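Local coordinates for afamin (Homo sapiens, PDB 6FAK), which carries hydrophobic molecules in body fluids, binding vitamin E and keeping lipidated Wnt proteins soluble and active, at residues E348-L360 with Y373-S387. Numbering follows the deposited sequence.
Sequences ELLRIVQIYKDLL and YRYAEDKFNETTEKS. With NAG (2-acetamido-2-deoxy-beta-D-glucopyranose), chain D.
The helical segments 348-360 and 376-387 run roughly antiparallel, at 142° with axes 10.0 Å apart, in the second domain of the all-helical albumin fold, where the long helix 376-417 that runs on into the third begins. Midway, the ring of Phe-380 lies between the helices: Ile-352 CG2 sits over its centre in a CH-pi contact, 3.7 Å from the centroid, while the carbonyl oxygen Ala-376 O lies over the opposite face. Tyr-356 CD1 meets the ring edge at Phe-380 CZ, and the Tyr-356 hydroxyl bonds to Phe-312 O. Ile-355 CD1 and Thr-383 CG2 touch tip to tip at 3.6 Å; further along, Leu-359 forks tightly, CD2 on Ala-376 CB and CD1 on Lys-379 CE. Glu-348, CG anti to the backbone N (chi1 -174°), bends at chi2 to bring OE2 within 2.8 Å of Thr-384 OG1. Its OE1 takes three donors: Ser-387 OG on the syn side at 2.7 Å, Arg-351 NH2 on the anti side, and Arg-351 NE from above the carboxylate plane. Replacing Glu-348 by alanine would probably leave the Ser-387 hydroxyl without this acceptor and Arg-351 less firmly held, though Asp-451 also pairs with NH2. Outside, Asn-381 carries an N-linked sugar whose N2 donates to Glu-385 OE2 at 2.8 Å.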
loop_
_atom_site.group_PDB
_atom_site.type_symbol
_atom_site.label_atom_id
_atom_site.label_comp_id
_atom_site.label_asym_id
_atom_site.label_seq_id
_atom_site.Cartn_x
_atom_site.Cartn_y
_atom_site.Cartn_z
ATOM N N GLU A 348 -7.834 -14.176 -4.627
ATOM C CA GLU A 348 -8.585 -15.292 -5.159
ATOM C C GLU A 348 -7.825 -16.608 -4.897
ATOM O O GLU A 348 -8.411 -17.554 -4.479
ATOM C CB GLU A 348 -8.926 -15.148 -6.650
ATOM C CG GLU A 348 -9.865 -16.289 -7.132
ATOM C CD GLU A 348 -11.253 -16.273 -6.453
ATOM O OE1 GLU A 348 -11.725 -15.188 -6.027
ATOM O OE2 GLU A 348 -11.912 -17.339 -6.397
ATOM N N LEU A 349 -6.524 -16.630 -5.129
ATOM C CA LEU A 349 -5.741 -17.847 -4.849
ATOM C C LEU A 349 -5.798 -18.223 -3.366
ATOM O O LEU A 349 -5.924 -19.361 -3.053
ATOM C CB LEU A 349 -4.312 -17.672 -5.262
ATOM C CG LEU A 349 -4.111 -17.538 -6.769
ATOM C CD1 LEU A 349 -2.742 -17.004 -7.072
ATOM C CD2 LEU A 349 -4.363 -18.854 -7.477
ATOM N N LEU A 350 -5.704 -17.233 -2.476
ATOM C CA LEU A 350 -5.774 -17.519 -1.050
ATOM C C LEU A 350 -7.154 -17.959 -0.603
ATOM O O LEU A 350 -7.240 -18.766 0.297
ATOM C CB LEU A 350 -5.322 -16.310 -0.217
ATOM C CG LEU A 350 -3.908 -15.857 -0.624
ATOM C CD1 LEU A 350 -3.590 -14.563 0.122
ATOM C CD2 LEU A 350 -2.876 -16.917 -0.374
ATOM N N ARG A 351 -8.240 -17.426 -1.212
ATOM C CA ARG A 351 -9.558 -17.945 -0.958
ATOM C C ARG A 351 -9.669 -19.456 -1.349
ATOM O O ARG A 351 -10.227 -20.257 -0.593
ATOM C CB ARG A 351 -10.658 -17.102 -1.656
ATOM C CG ARG A 351 -10.825 -15.719 -1.018
ATOM C CD ARG A 351 -12.025 -15.028 -1.612
ATOM N NE ARG A 351 -11.756 -14.501 -2.939
ATOM C CZ ARG A 351 -11.295 -13.295 -3.248
ATOM N NH1 ARG A 351 -10.898 -12.454 -2.310
ATOM N NH2 ARG A 351 -11.179 -12.944 -4.514
ATOM N N ILE A 352 -9.114 -19.790 -2.505
ATOM C CA ILE A 352 -9.073 -21.158 -2.990
ATOM C C ILE A 352 -8.308 -22.080 -2.028
ATOM O O ILE A 352 -8.768 -23.198 -1.726
ATOM C CB ILE A 352 -8.575 -21.215 -4.477
ATOM C CG1 ILE A 352 -9.703 -20.639 -5.344
ATOM C CG2 ILE A 352 -8.211 -22.647 -4.908
ATOM C CD1 ILE A 352 -9.283 -20.288 -6.737
ATOM N N VAL A 353 -7.189 -21.601 -1.503
ATOM C CA VAL A 353 -6.426 -22.395 -0.546
ATOM C C VAL A 353 -7.279 -22.670 0.700
ATOM O O VAL A 353 -7.325 -23.824 1.182
ATOM C CB VAL A 353 -5.081 -21.755 -0.169
ATOM C CG1 VAL A 353 -4.393 -22.580 0.911
ATOM C CG2 VAL A 353 -4.142 -21.613 -1.380
ATOM N N GLN A 354 -7.974 -21.649 1.204
ATOM C CA GLN A 354 -8.816 -21.827 2.380
ATOM C C GLN A 354 -9.974 -22.779 2.154
ATOM O O GLN A 354 -10.322 -23.599 3.034
ATOM C CB GLN A 354 -9.369 -20.472 2.838
ATOM C CG GLN A 354 -10.176 -20.531 4.120
ATOM C CD GLN A 354 -9.302 -20.966 5.290
ATOM O OE1 GLN A 354 -8.243 -20.362 5.528
ATOM N NE2 GLN A 354 -9.698 -22.040 5.979
ATOM N N ILE A 355 -10.632 -22.614 1.019
ATOM C CA ILE A 355 -11.713 -23.526 0.625
ATOM C C ILE A 355 -11.223 -24.970 0.543
ATOM O O ILE A 355 -11.920 -25.865 0.986
ATOM C CB ILE A 355 -12.361 -23.077 -0.659
ATOM C CG1 ILE A 355 -13.215 -21.850 -0.324
ATOM C CG2 ILE A 355 -13.245 -24.155 -1.283
ATOM C CD1 ILE A 355 -13.587 -21.077 -1.549
ATOM N N TYR A 356 -10.048 -25.165 -0.046
ATOM C CA TYR A 356 -9.451 -26.514 -0.132
ATOM C C TYR A 356 -9.201 -27.062 1.281
ATOM O O TYR A 356 -9.517 -28.225 1.574
ATOM C CB TYR A 356 -8.177 -26.486 -0.998
ATOM C CG TYR A 356 -7.573 -27.842 -1.276
ATOM C CD1 TYR A 356 -8.345 -28.859 -1.823
ATOM C CD2 TYR A 356 -6.258 -28.109 -0.965
ATOM C CE1 TYR A 356 -7.826 -30.109 -2.102
ATOM C CE2 TYR A 356 -5.709 -29.371 -1.254
ATOM C CZ TYR A 356 -6.524 -30.373 -1.794
ATOM O OH TYR A 356 -6.019 -31.664 -2.023
ATOM N N LYS A 357 -8.604 -26.253 2.145
ATOM C CA LYS A 357 -8.385 -26.638 3.528
ATOM C C LYS A 357 -9.675 -27.007 4.308
ATOM O O LYS A 357 -9.729 -28.067 4.951
ATOM C CB LYS A 357 -7.637 -25.526 4.248
ATOM C CG LYS A 357 -7.393 -25.742 5.718
ATOM C CD LYS A 357 -6.550 -24.559 6.246
ATOM C CE LYS A 357 -6.203 -24.749 7.717
ATOM N NZ LYS A 357 -5.473 -23.555 8.234
ATOM N N ASP A 358 -10.707 -26.179 4.190
ATOM C CA ASP A 358 -12.041 -26.477 4.771
ATOM C C ASP A 358 -12.686 -27.731 4.163
ATOM O O ASP A 358 -13.261 -28.551 4.892
ATOM C CB ASP A 358 -13.003 -25.276 4.635
ATOM C CG ASP A 358 -12.466 -24.030 5.322
ATOM O OD1 ASP A 358 -11.538 -24.163 6.183
ATOM O OD2 ASP A 358 -12.923 -22.907 4.963
ATOM N N LEU A 359 -12.600 -27.879 2.848
ATOM C CA LEU A 359 -13.118 -29.062 2.170
ATOM C C LEU A 359 -12.526 -30.362 2.761
ATOM O O LEU A 359 -13.263 -31.352 3.034
ATOM C CB LEU A 359 -12.768 -28.998 0.664
ATOM C CG LEU A 359 -13.004 -30.324 -0.099
ATOM C CD1 LEU A 359 -14.466 -30.338 -0.496
ATOM C CD2 LEU A 359 -12.121 -30.432 -1.306
ATOM N N LEU A 360 -11.200 -30.385 2.874
ATOM C CA LEU A 360 -10.492 -31.550 3.415
ATOM C C LEU A 360 -10.803 -31.815 4.884
ATOM O O LEU A 360 -10.793 -32.998 5.300
ATOM C CB LEU A 360 -8.998 -31.478 3.182
ATOM C CG LEU A 360 -8.513 -31.457 1.710
ATOM C CD1 LEU A 360 -7.019 -31.524 1.692
ATOM C CD2 LEU A 360 -9.119 -32.598 0.881
ATOM N N TYR A 373 -13.553 -35.473 -1.871
ATOM C CA TYR A 373 -12.601 -34.438 -2.352
ATOM C C TYR A 373 -12.326 -34.414 -3.855
ATOM O O TYR A 373 -11.782 -33.453 -4.389
ATOM C CB TYR A 373 -11.296 -34.467 -1.550
ATOM C CG TYR A 373 -10.451 -35.717 -1.582
ATOM C CD1 TYR A 373 -9.786 -36.114 -2.740
ATOM C CD2 TYR A 373 -10.197 -36.414 -0.422
ATOM C CE1 TYR A 373 -8.944 -37.214 -2.753
ATOM C CE2 TYR A 373 -9.367 -37.513 -0.412
ATOM C CZ TYR A 373 -8.724 -37.903 -1.583
ATOM O OH TYR A 373 -7.926 -38.982 -1.586
ATOM N N ARG A 374 -12.732 -35.480 -4.530
ATOM C CA ARG A 374 -12.767 -35.574 -5.975
ATOM C C ARG A 374 -13.366 -34.338 -6.658
ATOM O O ARG A 374 -12.907 -33.958 -7.724
ATOM C CB ARG A 374 -13.547 -36.850 -6.343
ATOM C CG ARG A 374 -14.091 -36.968 -7.763
ATOM C CD ARG A 374 -14.938 -38.223 -7.907
ATOM N NE ARG A 374 -14.188 -39.311 -8.504
ATOM C CZ ARG A 374 -14.477 -40.607 -8.403
ATOM N NH1 ARG A 374 -15.513 -41.013 -7.678
ATOM N NH2 ARG A 374 -13.711 -41.506 -9.020
ATOM N N TYR A 375 -14.355 -33.724 -6.018
ATOM C CA TYR A 375 -15.077 -32.555 -6.524
ATOM C C TYR A 375 -14.561 -31.195 -6.056
ATOM O O TYR A 375 -15.269 -30.184 -6.152
ATOM C CB TYR A 375 -16.549 -32.701 -6.145
ATOM C CG TYR A 375 -17.123 -33.963 -6.714
ATOM C CD1 TYR A 375 -17.336 -34.071 -8.069
ATOM C CD2 TYR A 375 -17.319 -35.096 -5.914
ATOM C CE1 TYR A 375 -17.801 -35.236 -8.619
ATOM C CE2 TYR A 375 -17.815 -36.261 -6.457
ATOM C CZ TYR A 375 -18.046 -36.325 -7.808
ATOM O OH TYR A 375 -18.523 -37.478 -8.363
ATOM N N ALA A 376 -13.329 -31.130 -5.570
ATOM C CA ALA A 376 -12.774 -29.861 -5.134
ATOM C C ALA A 376 -12.808 -28.773 -6.197
ATOM O O ALA A 376 -13.131 -27.617 -5.903
ATOM C CB ALA A 376 -11.352 -30.043 -4.664
ATOM N N GLU A 377 -12.518 -29.119 -7.432
ATOM C CA GLU A 377 -12.450 -28.090 -8.502
ATOM C C GLU A 377 -13.813 -27.433 -8.758
ATOM O O GLU A 377 -13.863 -26.268 -9.145
ATOM C CB GLU A 377 -11.862 -28.665 -9.791
ATOM C CG GLU A 377 -10.393 -29.016 -9.633
ATOM C CD GLU A 377 -9.878 -29.917 -10.757
ATOM O OE1 GLU A 377 -10.415 -31.038 -10.925
ATOM O OE2 GLU A 377 -8.927 -29.512 -11.474
ATOM N N ASP A 378 -14.910 -28.153 -8.477
ATOM C CA ASP A 378 -16.257 -27.562 -8.548
ATOM C C ASP A 378 -16.463 -26.518 -7.473
ATOM O O ASP A 378 -17.155 -25.511 -7.715
ATOM C CB ASP A 378 -17.359 -28.634 -8.446
ATOM C CG ASP A 378 -17.319 -29.642 -9.596
ATOM O OD1 ASP A 378 -16.926 -29.280 -10.715
ATOM O OD2 ASP A 378 -17.699 -30.797 -9.405
ATOM N N LYS A 379 -15.925 -26.746 -6.257
ATOM C CA LYS A 379 -15.963 -25.682 -5.268
ATOM C C LYS A 379 -15.146 -24.468 -5.710
ATOM O O LYS A 379 -15.606 -23.346 -5.559
ATOM C CB LYS A 379 -15.479 -26.138 -3.900
ATOM C CG LYS A 379 -16.372 -27.186 -3.315
ATOM C CD LYS A 379 -16.400 -27.166 -1.792
ATOM C CE LYS A 379 -17.167 -28.360 -1.283
ATOM N NZ LYS A 379 -18.634 -28.153 -1.171
ATOM N N PHE A 380 -13.950 -24.696 -6.254
ATOM C CA PHE A 380 -13.079 -23.558 -6.708
ATOM C C PHE A 380 -13.755 -22.773 -7.819
ATOM O O PHE A 380 -13.754 -21.524 -7.815
ATOM C CB PHE A 380 -11.719 -24.023 -7.196
ATOM C CG PHE A 380 -10.958 -24.942 -6.235
ATOM C CD1 PHE A 380 -11.194 -24.947 -4.853
ATOM C CD2 PHE A 380 -9.962 -25.752 -6.730
ATOM C CE1 PHE A 380 -10.455 -25.758 -4.011
ATOM C CE2 PHE A 380 -9.232 -26.576 -5.903
ATOM C CZ PHE A 380 -9.485 -26.590 -4.534
ATOM N N ASN A 381 -14.341 -23.515 -8.755
ATOM C CA ASN A 381 -15.061 -22.943 -9.902
ATOM C C ASN A 381 -16.203 -22.027 -9.488
ATOM O O ASN A 381 -16.301 -20.913 -9.995
ATOM C CB ASN A 381 -15.538 -24.072 -10.821
ATOM C CG ASN A 381 -16.214 -23.558 -12.089
ATOM O OD1 ASN A 381 -17.407 -23.195 -12.069
ATOM N ND2 ASN A 381 -15.454 -23.531 -13.213
ATOM N N GLU A 382 -17.029 -22.470 -8.535
ATOM C CA GLU A 382 -18.133 -21.612 -8.041
ATOM C C GLU A 382 -17.634 -20.325 -7.355
ATOM O O GLU A 382 -18.127 -19.191 -7.638
ATOM C CB GLU A 382 -19.062 -22.415 -7.120
ATOM C CG GLU A 382 -20.094 -21.603 -6.354
ATOM C CD GLU A 382 -20.979 -22.476 -5.493
ATOM O OE1 GLU A 382 -21.021 -22.200 -4.275
ATOM O OE2 GLU A 382 -21.603 -23.447 -6.012
ATOM N N THR A 383 -16.628 -20.454 -6.492
ATOM C CA THR A 383 -16.163 -19.263 -5.795
ATOM C C THR A 383 -15.529 -18.274 -6.778
ATOM O O THR A 383 -15.782 -17.088 -6.710
ATOM C CB THR A 383 -15.237 -19.574 -4.607
ATOM O OG1 THR A 383 -14.792 -18.348 -4.031
ATOM C CG2 THR A 383 -14.053 -20.323 -5.008
ATOM N N THR A 384 -14.767 -18.777 -7.741
ATOM C CA THR A 384 -14.111 -17.913 -8.712
ATOM C C THR A 384 -15.114 -17.233 -9.677
ATOM O O THR A 384 -14.959 -16.049 -10.020
ATOM C CB THR A 384 -13.058 -18.687 -9.467
ATOM O OG1 THR A 384 -12.129 -19.223 -8.512
ATOM C CG2 THR A 384 -12.331 -17.775 -10.443
ATOM N N GLU A 385 -16.126 -17.983 -10.116
ATOM C CA GLU A 385 -17.204 -17.396 -10.908
ATOM C C GLU A 385 -17.884 -16.263 -10.211
ATOM O O GLU A 385 -18.200 -15.291 -10.849
ATOM C CB GLU A 385 -18.263 -18.451 -11.254
ATOM C CG GLU A 385 -17.820 -19.383 -12.347
ATOM C CD GLU A 385 -17.847 -18.743 -13.718
ATOM O OE1 GLU A 385 -18.642 -17.801 -13.921
ATOM O OE2 GLU A 385 -17.094 -19.228 -14.590
ATOM N N LYS A 386 -18.177 -16.402 -8.917
ATOM C CA LYS A 386 -18.758 -15.320 -8.143
ATOM C C LYS A 386 -17.852 -14.095 -8.139
ATOM O O LYS A 386 -18.323 -12.988 -8.332
ATOM C CB LYS A 386 -19.079 -15.739 -6.706
ATOM C CG LYS A 386 -20.250 -16.718 -6.613
ATOM C CD LYS A 386 -20.440 -17.327 -5.225
ATOM C CE LYS A 386 -21.551 -18.372 -5.238
ATOM N NZ LYS A 386 -22.377 -18.332 -4.006
ATOM N N SER A 387 -16.545 -14.290 -7.928
ATOM C CA SER A 387 -15.620 -13.147 -7.863
ATOM C C SER A 387 -15.560 -12.481 -9.222
ATOM O O SER A 387 -15.628 -11.261 -9.332
ATOM C CB SER A 387 -14.210 -13.589 -7.426
ATOM O OG SER A 387 -14.286 -14.267 -6.187
HETATM C C1 NAG D . -15.991 -23.097 -14.503
HETATM C C2 NAG D . -15.030 -22.178 -15.258
HETATM C C3 NAG D . -15.505 -21.907 -16.680
HETATM C C4 NAG D . -15.907 -23.192 -17.391
HETATM C C5 NAG D . -16.857 -24.013 -16.522
HETATM C C6 NAG D . -17.251 -25.326 -17.200
HETATM C C7 NAG D . -13.836 -20.638 -13.798
HETATM C C8 NAG D . -13.837 -19.286 -13.154
HETATM N N2 NAG D . -14.891 -20.911 -14.562
HETATM O O3 NAG D . -14.461 -21.259 -17.409
HETATM O O4 NAG D . -16.539 -22.860 -18.633
HETATM O O5 NAG D . -16.234 -24.285 -15.262
HETATM O O6 NAG D . -16.111 -26.187 -17.319
HETATM O O7 NAG D . -12.927 -21.432 -13.628
#